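Local coordinates for protein PA0821 (Pseudomonas aeruginosa, PDB 7DRG) that probably serves as the immunity protein (antitoxin) of a type VI secretion system, protecting its host against a putative VRR-NUC nuclease effector, at residues B[178-183]-B[231-236]; B[208-213]-B[325-330]; B[258-263]-B[350-355]; B[62-67]-B[167-172]. All blocks are in the same frame, centred on the assembly; numbering follows the deposited sequence.

Contact 1 (B[178-183]-B[231-236]); sequences GYAGHA and SWLTLL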
# COMPACT_ATOMS: atom_id res chain seq x y z
N GLY B 178 -1.97 -1.70 -27.27
CA GLY B 178 -2.46 -0.59 -26.48
C GLY B 178 -3.45 -1.05 -25.44
O GLY B 178 -3.85 -2.22 -25.40
N TYR B 179 -3.86 -0.10 -24.60
CA TYR B 179 -4.78 -0.38 -23.51
C TYR B 179 -5.32 0.94 -22.99
O TYR B 179 -4.72 2.00 -23.20
CB TYR B 179 -4.12 -1.17 -22.36
CG TYR B 179 -2.72 -0.70 -22.06
CD1 TYR B 179 -2.49 0.40 -21.24
CD2 TYR B 179 -1.62 -1.34 -22.63
CE1 TYR B 179 -1.19 0.84 -20.99
CE2 TYR B 179 -0.33 -0.91 -22.39
CZ TYR B 179 -0.12 0.18 -21.57
OH TYR B 179 1.17 0.60 -21.35
N ALA B 180 -6.44 0.87 -22.27
CA ALA B 180 -7.01 2.04 -21.64
C ALA B 180 -7.74 1.63 -20.37
O ALA B 180 -8.29 0.52 -20.29
CB ALA B 180 -7.98 2.79 -22.55
N GLY B 181 -7.75 2.52 -19.39
CA GLY B 181 -8.42 2.25 -18.13
C GLY B 181 -7.91 3.23 -17.08
O GLY B 181 -7.35 4.27 -17.41
N HIS B 182 -8.10 2.86 -15.83
CA HIS B 182 -7.59 3.70 -14.74
C HIS B 182 -6.06 3.77 -14.75
O HIS B 182 -5.37 2.77 -14.95
CB HIS B 182 -8.06 3.16 -13.40
CG HIS B 182 -9.53 3.32 -13.17
ND1 HIS B 182 -10.44 2.33 -13.47
CD2 HIS B 182 -10.25 4.36 -12.68
CE1 HIS B 182 -11.65 2.75 -13.16
NE2 HIS B 182 -11.57 3.97 -12.68
N ALA B 183 -5.55 4.98 -14.51
CA ALA B 183 -4.12 5.21 -14.34
C ALA B 183 -3.93 6.50 -13.58
O ALA B 183 -4.83 7.35 -13.52
CB ALA B 183 -3.38 5.28 -15.68
N SER B 231 -6.73 -4.15 -19.90
CA SER B 231 -7.42 -3.21 -19.02
C SER B 231 -8.85 -3.10 -19.52
O SER B 231 -9.35 -4.02 -20.18
CB SER B 231 -6.70 -1.85 -18.97
OG SER B 231 -7.17 -1.10 -17.86
N TRP B 232 -9.53 -1.99 -19.21
CA TRP B 232 -10.90 -1.81 -19.68
C TRP B 232 -10.97 -1.92 -21.20
O TRP B 232 -11.85 -2.59 -21.75
CB TRP B 232 -11.45 -0.46 -19.21
CG TRP B 232 -12.88 -0.24 -19.63
CD1 TRP B 232 -13.92 -1.12 -19.49
CD2 TRP B 232 -13.42 0.93 -20.26
NE1 TRP B 232 -15.07 -0.57 -20.00
CE2 TRP B 232 -14.80 0.68 -20.47
CE3 TRP B 232 -12.88 2.15 -20.65
CZ2 TRP B 232 -15.64 1.63 -21.06
CZ3 TRP B 232 -13.72 3.09 -21.24
CH2 TRP B 232 -15.08 2.83 -21.44
N LEU B 233 -10.05 -1.26 -21.89
CA LEU B 233 -9.89 -1.43 -23.33
C LEU B 233 -8.53 -2.06 -23.57
O LEU B 233 -7.54 -1.70 -22.92
CB LEU B 233 -10.00 -0.10 -24.07
CG LEU B 233 -11.19 0.79 -23.70
CD1 LEU B 233 -11.22 2.03 -24.58
CD2 LEU B 233 -12.51 0.01 -23.84
N THR B 234 -8.48 -3.04 -24.48
CA THR B 234 -7.25 -3.72 -24.85
C THR B 234 -7.17 -3.75 -26.37
O THR B 234 -8.12 -4.19 -27.02
CB THR B 234 -7.22 -5.14 -24.28
OG1 THR B 234 -7.48 -5.08 -22.87
CG2 THR B 234 -5.85 -5.77 -24.51
N LEU B 235 -6.05 -3.29 -26.93
CA LEU B 235 -5.87 -3.22 -28.38
C LEU B 235 -4.85 -4.26 -28.82
O LEU B 235 -3.73 -4.29 -28.31
CB LEU B 235 -5.44 -1.81 -28.81
CG LEU B 235 -5.33 -1.59 -30.33
CD1 LEU B 235 -5.60 -0.15 -30.65
CD2 LEU B 235 -3.95 -1.96 -30.86
N LEU B 236 -5.24 -5.08 -29.80
CA LEU B 236 -4.34 -6.04 -30.43
C LEU B 236 -4.30 -5.76 -31.92
O LEU B 236 -5.35 -5.68 -32.56
CB LEU B 236 -4.83 -7.48 -30.22
CG LEU B 236 -5.19 -7.93 -28.80
CD1 LEU B 236 -5.69 -9.36 -28.85
CD2 LEU B 236 -4.01 -7.80 -27.85
O HOH W 1 -5.63 1.05 -17.32
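Backbone hydrogen bonds between Gly178 and Leu235, and between Ala180 and Leu233, tie strands 178-180 and 233-236 together in antiparallel fashion, with directions 170° apart. Leu235 N gives a nearly straight bond of 2.9 Å to Gly178 O, while the return bond from Gly178 N to Leu235 O is weak at 3.3 Å. At the second pair Ala180 N reaches Leu233 O at 2.9 Å, and Leu233 N reaches Ala180 O at 3.0 Å. Between them Tyr179 and Thr234 form a non-hydrogen-bonded pair, where Tyr179 CA makes a CA-H...O contact of 3.1 Å with Leu233 O. Regularity ends at a classic beta bulge: Trp232 and Leu233 both face Ala180, next to the corner that the other strand turns at Gly181.

Ser231 lies beside this corner. Its OG, anti to the backbone N (chi1 -165°), is 3.6 Å from Gly181 CA, an approach that a residue without a side chain allows. A water joins Ser231 OG to His182 O, and within its own segment Ser231 N bonds to Thr234 OG1.

Apolar contact lies on the face of Ala180, whose CB sits 3.8 Å from Leu233 CB. A small methyl suits this place, because Phe162 and Phe166 of helix 161-173 also press on it. Tyr179 leaves the strand on the other face, and its ring then runs away from the contact to a bond between its OH and Tyr45 OH.

Contact 2 (B[208-213]-B[325-330]); sequences LDVGTA and DQWLKR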
# COMPACT_ATOMS: atom_id res chain seq x y z
N LEU B 208 -5.42 -1.00 -12.23
CA LEU B 208 -4.68 0.22 -12.51
C LEU B 208 -3.49 -0.08 -13.41
O LEU B 208 -2.71 -0.99 -13.12
CB LEU B 208 -4.19 0.83 -11.21
CG LEU B 208 -3.39 2.10 -11.41
CD1 LEU B 208 -4.33 3.30 -11.30
CD2 LEU B 208 -2.23 2.15 -10.41
N ASP B 209 -3.33 0.69 -14.48
CA ASP B 209 -2.10 0.63 -15.25
C ASP B 209 -1.02 1.44 -14.56
O ASP B 209 -1.29 2.48 -13.96
CB ASP B 209 -2.31 1.17 -16.67
CG ASP B 209 -1.03 1.16 -17.48
OD1 ASP B 209 -0.42 0.08 -17.59
OD2 ASP B 209 -0.64 2.23 -18.01
N VAL B 210 0.23 0.97 -14.68
CA VAL B 210 1.39 1.57 -14.02
C VAL B 210 2.51 1.70 -15.04
O VAL B 210 2.66 0.87 -15.93
CB VAL B 210 1.84 0.71 -12.82
CG1 VAL B 210 3.14 1.22 -12.22
CG2 VAL B 210 0.74 0.68 -11.76
N GLY B 211 3.30 2.76 -14.90
CA GLY B 211 4.54 2.90 -15.65
C GLY B 211 4.45 3.99 -16.71
O GLY B 211 3.46 4.71 -16.83
N THR B 212 5.54 4.09 -17.47
CA THR B 212 5.73 5.15 -18.47
C THR B 212 5.94 4.49 -19.83
O THR B 212 7.03 3.97 -20.11
CB THR B 212 6.91 6.04 -18.08
OG1 THR B 212 6.69 6.56 -16.76
CG2 THR B 212 7.03 7.19 -19.05
N ALA B 213 4.92 4.53 -20.68
CA ALA B 213 4.96 3.80 -21.94
C ALA B 213 6.13 4.25 -22.82
O ALA B 213 6.76 3.42 -23.48
CB ALA B 213 3.64 3.96 -22.68
N ASP B 325 7.98 -7.72 -12.53
CA ASP B 325 7.57 -8.98 -13.14
C ASP B 325 6.32 -9.53 -12.47
O ASP B 325 5.43 -10.07 -13.15
CB ASP B 325 8.71 -10.00 -13.05
CG ASP B 325 9.88 -9.67 -13.97
OD1 ASP B 325 9.77 -8.71 -14.76
OD2 ASP B 325 10.90 -10.38 -13.90
N GLN B 326 6.22 -9.41 -11.14
CA GLN B 326 5.03 -9.90 -10.45
C GLN B 326 3.81 -9.06 -10.79
O GLN B 326 2.70 -9.60 -10.92
CB GLN B 326 5.28 -9.91 -8.94
CG GLN B 326 6.24 -10.98 -8.50
CD GLN B 326 5.74 -12.38 -8.78
OE1 GLN B 326 6.45 -13.21 -9.36
NE2 GLN B 326 4.50 -12.66 -8.39
N TRP B 327 3.99 -7.75 -10.96
CA TRP B 327 2.87 -6.89 -11.33
C TRP B 327 2.22 -7.36 -12.63
O TRP B 327 0.99 -7.32 -12.78
CB TRP B 327 3.32 -5.44 -11.46
CG TRP B 327 2.18 -4.54 -11.84
CD1 TRP B 327 1.27 -3.97 -10.99
CD2 TRP B 327 1.79 -4.16 -13.16
NE1 TRP B 327 0.35 -3.25 -11.70
CE2 TRP B 327 0.64 -3.34 -13.04
CE3 TRP B 327 2.29 -4.41 -14.44
CZ2 TRP B 327 -0.01 -2.78 -14.14
CZ3 TRP B 327 1.65 -3.86 -15.54
CH2 TRP B 327 0.51 -3.05 -15.38
N LEU B 328 3.03 -7.83 -13.59
CA LEU B 328 2.49 -8.30 -14.86
C LEU B 328 1.50 -9.44 -14.67
O LEU B 328 0.57 -9.61 -15.48
CB LEU B 328 3.62 -8.76 -15.78
CG LEU B 328 4.59 -7.69 -16.27
CD1 LEU B 328 5.75 -8.34 -17.03
CD2 LEU B 328 3.86 -6.70 -17.16
N LYS B 329 1.68 -10.24 -13.62
CA LYS B 329 0.90 -11.43 -13.36
C LYS B 329 -0.27 -11.19 -12.41
O LYS B 329 -0.91 -12.16 -11.99
CB LYS B 329 1.78 -12.54 -12.77
CG LYS B 329 3.10 -12.82 -13.47
CD LYS B 329 3.87 -13.87 -12.66
CE LYS B 329 5.36 -13.88 -12.96
NZ LYS B 329 5.66 -14.44 -14.31
N ARG B 330 -0.57 -9.94 -12.07
CA ARG B 330 -1.47 -9.66 -10.95
C ARG B 330 -2.89 -10.17 -11.17
O ARG B 330 -3.62 -10.38 -10.19
CB ARG B 330 -1.51 -8.15 -10.68
CG ARG B 330 -2.13 -7.36 -11.80
CD ARG B 330 -1.74 -5.88 -11.77
NE ARG B 330 -2.49 -5.21 -12.83
CZ ARG B 330 -2.22 -5.32 -14.12
NH1 ARG B 330 -1.17 -6.03 -14.53
NH2 ARG B 330 -3.00 -4.72 -15.02
O HOH W 2 -2.18 -2.22 -10.72
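Trp327, whose ring meets Leu208 and Val210, has its carbonyl oxygen gripped twice by Arg330. Arg330 NH1 donates to Trp327 O, 3.1 Å away and nearly in the guanidinium plane, while Arg330 N reaches the same oxygen from the opposite face of the carbonyl. Arg330, just beyond the last turn of the helix, folds back so that its guanidinium lies on the Trp327 ring. Its CG is between the backbone N and the carbonyl carbon (chi1 67°), and the chain then runs extended to NE. Further bonds from NE to Pro206 O and from NH2 to Thr229 OG1 fix the guanidinium's rotation.

The contact joins the loop after helix 191-204 to helix 321-328 beside the dimer interface, where Leu319 and Leu317 of the second subunit pack on Trp327 and Arg330 respectively.

Tryptophan suits the place because it offers a polar N-H on its rim and two broad flat faces, one for an aliphatic group and one for a guanidinium. Val210 CB lies over one face, toward the rim, 4.2 Å from Trp327 CZ2; Arg330 lies over the opposite face, with Trp327 CZ2 beneath its guanidinium's centre. At the edge, in the ring plane, Leu208 O approaches Trp327 CZ2 at 3.4 Å. A water there lies 2.7 Å from Leu208 O, apparently as donor, and accepts from Trp327 NE1 at 2.9 Å. Val210 N is buried without a polar partner in the model. Asp209 OD1 touches Trp327 CH2 at 3.9 Å, but its charge is paired with Lys228.

Contact 3 (B[258-263]-B[350-355]); sequences HFAFYR and PYLDAT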
# COMPACT_ATOMS: atom_id res chain seq x y z
N HIS B 258 -20.87 -8.99 -21.68
CA HIS B 258 -19.98 -8.12 -20.93
C HIS B 258 -18.75 -7.68 -21.71
O HIS B 258 -18.08 -6.74 -21.26
CB HIS B 258 -19.53 -8.80 -19.63
CG HIS B 258 -20.60 -8.88 -18.59
ND1 HIS B 258 -21.65 -9.77 -18.67
CD2 HIS B 258 -20.78 -8.20 -17.43
CE1 HIS B 258 -22.43 -9.63 -17.61
NE2 HIS B 258 -21.92 -8.68 -16.85
N PHE B 259 -18.44 -8.31 -22.84
CA PHE B 259 -17.29 -7.95 -23.65
C PHE B 259 -17.77 -7.49 -25.02
O PHE B 259 -18.63 -8.14 -25.63
CB PHE B 259 -16.31 -9.12 -23.79
CG PHE B 259 -15.69 -9.53 -22.48
CD1 PHE B 259 -16.35 -10.40 -21.62
CD2 PHE B 259 -14.45 -9.04 -22.10
CE1 PHE B 259 -15.78 -10.77 -20.42
CE2 PHE B 259 -13.88 -9.40 -20.90
CZ PHE B 259 -14.54 -10.27 -20.05
N ALA B 260 -17.23 -6.37 -25.48
CA ALA B 260 -17.52 -5.85 -26.81
C ALA B 260 -16.23 -5.83 -27.63
O ALA B 260 -15.13 -5.71 -27.09
CB ALA B 260 -18.11 -4.43 -26.74
N PHE B 261 -16.39 -5.96 -28.94
CA PHE B 261 -15.27 -6.01 -29.86
C PHE B 261 -15.46 -4.95 -30.93
O PHE B 261 -16.53 -4.87 -31.56
CB PHE B 261 -15.13 -7.40 -30.49
CG PHE B 261 -14.95 -8.48 -29.47
CD1 PHE B 261 -16.04 -9.03 -28.82
CD2 PHE B 261 -13.68 -8.93 -29.14
CE1 PHE B 261 -15.87 -10.01 -27.86
CE2 PHE B 261 -13.51 -9.92 -28.19
CZ PHE B 261 -14.61 -10.46 -27.55
N TYR B 262 -14.44 -4.13 -31.12
CA TYR B 262 -14.45 -3.08 -32.12
C TYR B 262 -13.37 -3.40 -33.14
O TYR B 262 -12.17 -3.25 -32.86
CB TYR B 262 -14.24 -1.70 -31.49
CG TYR B 262 -15.27 -1.38 -30.43
CD1 TYR B 262 -16.55 -0.96 -30.77
CD2 TYR B 262 -14.96 -1.53 -29.08
CE1 TYR B 262 -17.48 -0.68 -29.80
CE2 TYR B 262 -15.89 -1.25 -28.10
CZ TYR B 262 -17.15 -0.82 -28.46
OH TYR B 262 -18.07 -0.55 -27.48
N ARG B 263 -13.79 -3.83 -34.32
CA ARG B 263 -12.87 -4.01 -35.43
C ARG B 263 -12.68 -2.66 -36.09
O ARG B 263 -13.56 -2.16 -36.80
CB ARG B 263 -13.40 -5.05 -36.41
CG ARG B 263 -12.81 -6.43 -36.18
CD ARG B 263 -13.31 -7.48 -37.17
NE ARG B 263 -13.03 -7.13 -38.55
CZ ARG B 263 -13.96 -7.04 -39.50
NH1 ARG B 263 -15.23 -7.29 -39.21
NH2 ARG B 263 -13.61 -6.70 -40.73
N PRO B 350 -22.63 -5.17 -14.18
CA PRO B 350 -23.61 -4.64 -15.14
C PRO B 350 -23.30 -5.09 -16.56
O PRO B 350 -22.14 -5.25 -16.95
CB PRO B 350 -23.46 -3.12 -14.99
CG PRO B 350 -22.85 -2.93 -13.63
CD PRO B 350 -21.96 -4.11 -13.41
N TYR B 351 -24.37 -5.29 -17.33
CA TYR B 351 -24.27 -5.74 -18.71
C TYR B 351 -24.00 -4.57 -19.66
O TYR B 351 -24.32 -3.42 -19.38
CB TYR B 351 -25.57 -6.42 -19.16
CG TYR B 351 -25.77 -7.85 -18.68
CD1 TYR B 351 -25.63 -8.19 -17.35
CD2 TYR B 351 -26.14 -8.84 -19.58
CE1 TYR B 351 -25.83 -9.50 -16.92
CE2 TYR B 351 -26.35 -10.14 -19.16
CZ TYR B 351 -26.19 -10.47 -17.84
OH TYR B 351 -26.39 -11.76 -17.44
N LEU B 352 -23.42 -4.90 -20.81
CA LEU B 352 -23.26 -3.91 -21.87
C LEU B 352 -24.61 -3.55 -22.48
O LEU B 352 -25.48 -4.41 -22.65
CB LEU B 352 -22.34 -4.45 -22.97
CG LEU B 352 -20.94 -4.87 -22.56
CD1 LEU B 352 -20.20 -5.38 -23.77
CD2 LEU B 352 -20.21 -3.70 -21.90
N ASP B 353 -24.78 -2.28 -22.82
CA ASP B 353 -25.99 -1.83 -23.50
C ASP B 353 -25.65 -0.61 -24.35
O ASP B 353 -24.48 -0.25 -24.51
CB ASP B 353 -27.12 -1.57 -22.49
CG ASP B 353 -26.78 -0.51 -21.46
OD1 ASP B 353 -25.98 0.41 -21.75
OD2 ASP B 353 -27.33 -0.58 -20.34
N ALA B 354 -26.68 0.03 -24.90
CA ALA B 354 -26.47 1.17 -25.78
C ALA B 354 -25.92 2.39 -25.05
O ALA B 354 -25.44 3.32 -25.71
CB ALA B 354 -27.78 1.53 -26.48
N THR B 355 -25.97 2.42 -23.72
CA THR B 355 -25.47 3.56 -22.98
C THR B 355 -23.98 3.48 -22.68
O THR B 355 -23.40 4.50 -22.30
CB THR B 355 -26.23 3.73 -21.65
OG1 THR B 355 -25.89 2.65 -20.77
CG2 THR B 355 -27.73 3.74 -21.89
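His258 turns its ring edge toward one face of Tyr351, with the two planes 54° apart and the centroids separated by 4.5 Å. His258 CE1 carries this edge-to-face contact, lying above the phenol toward its rim and 3.5 Å from Tyr351 CE1. One face of the imidazole in turn has Tyr351 CA over it, again toward the rim. Pro350 O comes obliquely to the imidazole, 3.3 Å from His258 CD2; it is also near NE2, but the angle there is too poor for a hydrogen bond. The polar partner of NE2 is instead Glu349 O. Histidine therefore suits its position in two ways, bonding to the backbone just after helix 338-348 while its C-H edge meets an aromatic face.

Leu352 packs on the backbone instead of on a ring. Its CG is anti to the carbonyl carbon (chi1 -58°), and the branch beyond brings CD1 within 3.4 Å of His258 C. The same methyl reaches Ala260 CB at 3.8 Å, where the small side chain permits close approach to the strand.

Beyond Leu352 the tail bends in an Asx turn, with Thr355 N donating to Asp353 OD1 at 2.8 Å. Backbone bonds of Leu352 with Ser257 and of Phe261 with Leu362 hold the tail further. The whole is a C-terminal tail laid against one strand of the antiparallel hairpin formed by 259-264 and 267-272.

Contact 4 (B[62-67]-B[167-172]); sequences FDEFER and IDFARR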
# COMPACT_ATOMS: atom_id res chain seq x y z
N PHE B 62 -5.57 15.04 -32.16
CA PHE B 62 -5.58 16.16 -31.23
C PHE B 62 -6.79 17.06 -31.44
O PHE B 62 -7.36 17.57 -30.47
CB PHE B 62 -4.28 16.96 -31.33
CG PHE B 62 -4.17 18.04 -30.28
CD1 PHE B 62 -4.13 17.70 -28.94
CD2 PHE B 62 -4.11 19.37 -30.63
CE1 PHE B 62 -4.05 18.67 -27.96
CE2 PHE B 62 -4.02 20.36 -29.65
CZ PHE B 62 -3.98 20.00 -28.31
N ASP B 63 -7.19 17.29 -32.70
CA ASP B 63 -8.39 18.08 -32.95
C ASP B 63 -9.60 17.48 -32.23
O ASP B 63 -10.39 18.20 -31.60
CB ASP B 63 -8.68 18.17 -34.45
CG ASP B 63 -7.74 19.10 -35.19
OD1 ASP B 63 -7.06 19.94 -34.55
OD2 ASP B 63 -7.70 19.00 -36.44
N GLU B 64 -9.76 16.16 -32.34
CA GLU B 64 -10.85 15.45 -31.67
C GLU B 64 -10.78 15.61 -30.16
O GLU B 64 -11.79 15.84 -29.49
CB GLU B 64 -10.79 13.98 -32.03
CG GLU B 64 -11.63 13.54 -33.17
CD GLU B 64 -11.81 12.04 -33.15
OE1 GLU B 64 -10.90 11.33 -33.60
OE2 GLU B 64 -12.86 11.58 -32.65
N PHE B 65 -9.58 15.45 -29.61
CA PHE B 65 -9.39 15.56 -28.16
C PHE B 65 -9.61 16.99 -27.69
O PHE B 65 -10.25 17.22 -26.66
CB PHE B 65 -7.99 15.06 -27.81
CG PHE B 65 -7.62 15.24 -26.37
CD1 PHE B 65 -8.05 14.34 -25.41
CD2 PHE B 65 -6.82 16.31 -25.98
CE1 PHE B 65 -7.69 14.50 -24.08
CE2 PHE B 65 -6.46 16.47 -24.64
CZ PHE B 65 -6.90 15.56 -23.70
N GLU B 66 -9.09 17.95 -28.45
CA GLU B 66 -9.14 19.34 -28.02
C GLU B 66 -10.57 19.87 -28.01
O GLU B 66 -10.87 20.79 -27.24
CB GLU B 66 -8.25 20.19 -28.93
CG GLU B 66 -7.92 21.57 -28.40
CD GLU B 66 -6.93 22.31 -29.28
OE1 GLU B 66 -7.10 22.29 -30.52
OE2 GLU B 66 -5.98 22.92 -28.73
N ARG B 67 -11.46 19.32 -28.84
CA ARG B 67 -12.86 19.73 -28.77
C ARG B 67 -13.42 19.51 -27.38
O ARG B 67 -14.24 20.31 -26.90
CB ARG B 67 -13.70 18.99 -29.81
CG ARG B 67 -15.13 19.49 -29.89
CD ARG B 67 -15.97 18.71 -30.89
NE ARG B 67 -16.07 17.30 -30.54
CZ ARG B 67 -16.92 16.80 -29.65
NH1 ARG B 67 -17.76 17.61 -29.01
NH2 ARG B 67 -16.93 15.50 -29.39
N ILE B 167 -11.17 4.43 -30.03
CA ILE B 167 -11.41 3.72 -31.28
C ILE B 167 -11.00 4.58 -32.47
O ILE B 167 -10.36 4.10 -33.41
CB ILE B 167 -12.88 3.29 -31.38
CG1 ILE B 167 -13.30 2.46 -30.16
CG2 ILE B 167 -13.12 2.52 -32.68
CD1 ILE B 167 -12.38 1.31 -29.85
N ASP B 168 -11.38 5.86 -32.47
CA ASP B 168 -11.02 6.75 -33.57
C ASP B 168 -9.51 6.85 -33.73
O ASP B 168 -9.00 6.84 -34.85
CB ASP B 168 -11.61 8.15 -33.35
CG ASP B 168 -13.11 8.21 -33.65
OD1 ASP B 168 -13.68 7.19 -34.07
OD2 ASP B 168 -13.72 9.28 -33.44
N PHE B 169 -8.78 6.93 -32.61
CA PHE B 169 -7.33 7.05 -32.69
C PHE B 169 -6.71 5.75 -33.18
O PHE B 169 -5.77 5.76 -33.98
CB PHE B 169 -6.72 7.40 -31.32
CG PHE B 169 -7.13 8.75 -30.76
CD1 PHE B 169 -7.97 9.61 -31.45
CD2 PHE B 169 -6.63 9.15 -29.52
CE1 PHE B 169 -8.32 10.83 -30.91
CE2 PHE B 169 -6.98 10.38 -28.99
CZ PHE B 169 -7.82 11.22 -29.68
N ALA B 170 -7.22 4.61 -32.70
CA ALA B 170 -6.72 3.32 -33.17
C ALA B 170 -6.90 3.19 -34.67
O ALA B 170 -6.02 2.70 -35.39
CB ALA B 170 -7.44 2.19 -32.45
N ARG B 171 -8.06 3.64 -35.16
CA ARG B 171 -8.37 3.54 -36.58
C ARG B 171 -7.37 4.32 -37.43
O ARG B 171 -6.96 3.84 -38.50
CB ARG B 171 -9.80 4.05 -36.80
CG ARG B 171 -10.39 3.79 -38.15
CD ARG B 171 -11.88 3.50 -37.98
NE ARG B 171 -12.53 4.41 -37.03
CZ ARG B 171 -13.63 4.12 -36.35
NH1 ARG B 171 -14.20 2.93 -36.51
NH2 ARG B 171 -14.16 5.00 -35.51
N ARG B 172 -6.92 5.48 -36.96
CA ARG B 172 -5.99 6.29 -37.77
C ARG B 172 -4.53 5.88 -37.60
O ARG B 172 -3.79 6.09 -38.52
CB ARG B 172 -5.87 7.75 -37.34
CG ARG B 172 -7.12 8.42 -36.84
CD ARG B 172 -7.03 9.92 -36.99
NE ARG B 172 -8.39 10.39 -37.08
CZ ARG B 172 -9.12 10.71 -36.04
NH1 ARG B 172 -8.62 10.63 -34.83
NH2 ARG B 172 -10.36 11.10 -36.20
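Glu64 and Arg172 reach toward each other tip to tip, their carboxylate and guanidinium planes almost perpendicular at 88°. Both end nitrogens of Arg172 grip one oxygen in a salt bridge. NH1 bonds to Glu64 OE1 at 2.7 Å, coming nearly along the C-O axis, while NH2 meets the same oxygen from above the carboxylate plane, also at 2.7 Å. The extended chains of Arg172 (CG to NE) and Glu64 (beyond CG) together bridge helices whose axes lie 11.0 Å apart and run antiparallel (169°).

Asp168 crosses Glu64 at about a right angle, and its OD2 lies 2.6 Å from Glu64 OE2. Its other oxygen, OD1, forms a salt bridge with Arg171 NH2. Beside the charged groups Phe169 turns its edge, not its face, to the acid, with CE1 3.8 Å from Glu64 OE1. Its CZ meets Phe65 CB at 4.3 Å, and its ring also meets Phe148, so the aromatic residue suits the buried side of this helix pair.

Two carboxylate oxygens this close would repel if both acids were charged. Their closeness would be expected to raise the pKa of one acid, which probably keeps a proton, while the arginines would offset the remaining negative charge.

Contacts 1 and 2 adjoin, with centres 12 Å apart, and are joined by a probable hydrogen bond of 2.9 Å between His182 O and Asp209 N. Contact 4 meets contact 1 from the other end: Leu235 CD1 packs 3.5 Å from Ala170 CB, and helix 161-173 leads directly into strand 177-180. That helix also touches contact 3, where Tyr262 CB lies 3.9 Å from Ile167 CD1. Contact 1, near the chain's centre, and contact 3 reach strands connected through 267-272 but do not touch. Contacts 2 and 4 lie on opposite sides of the chain's centre, their centres about 26 Å apart. Of the four, contact 2 alone meets the second subunit.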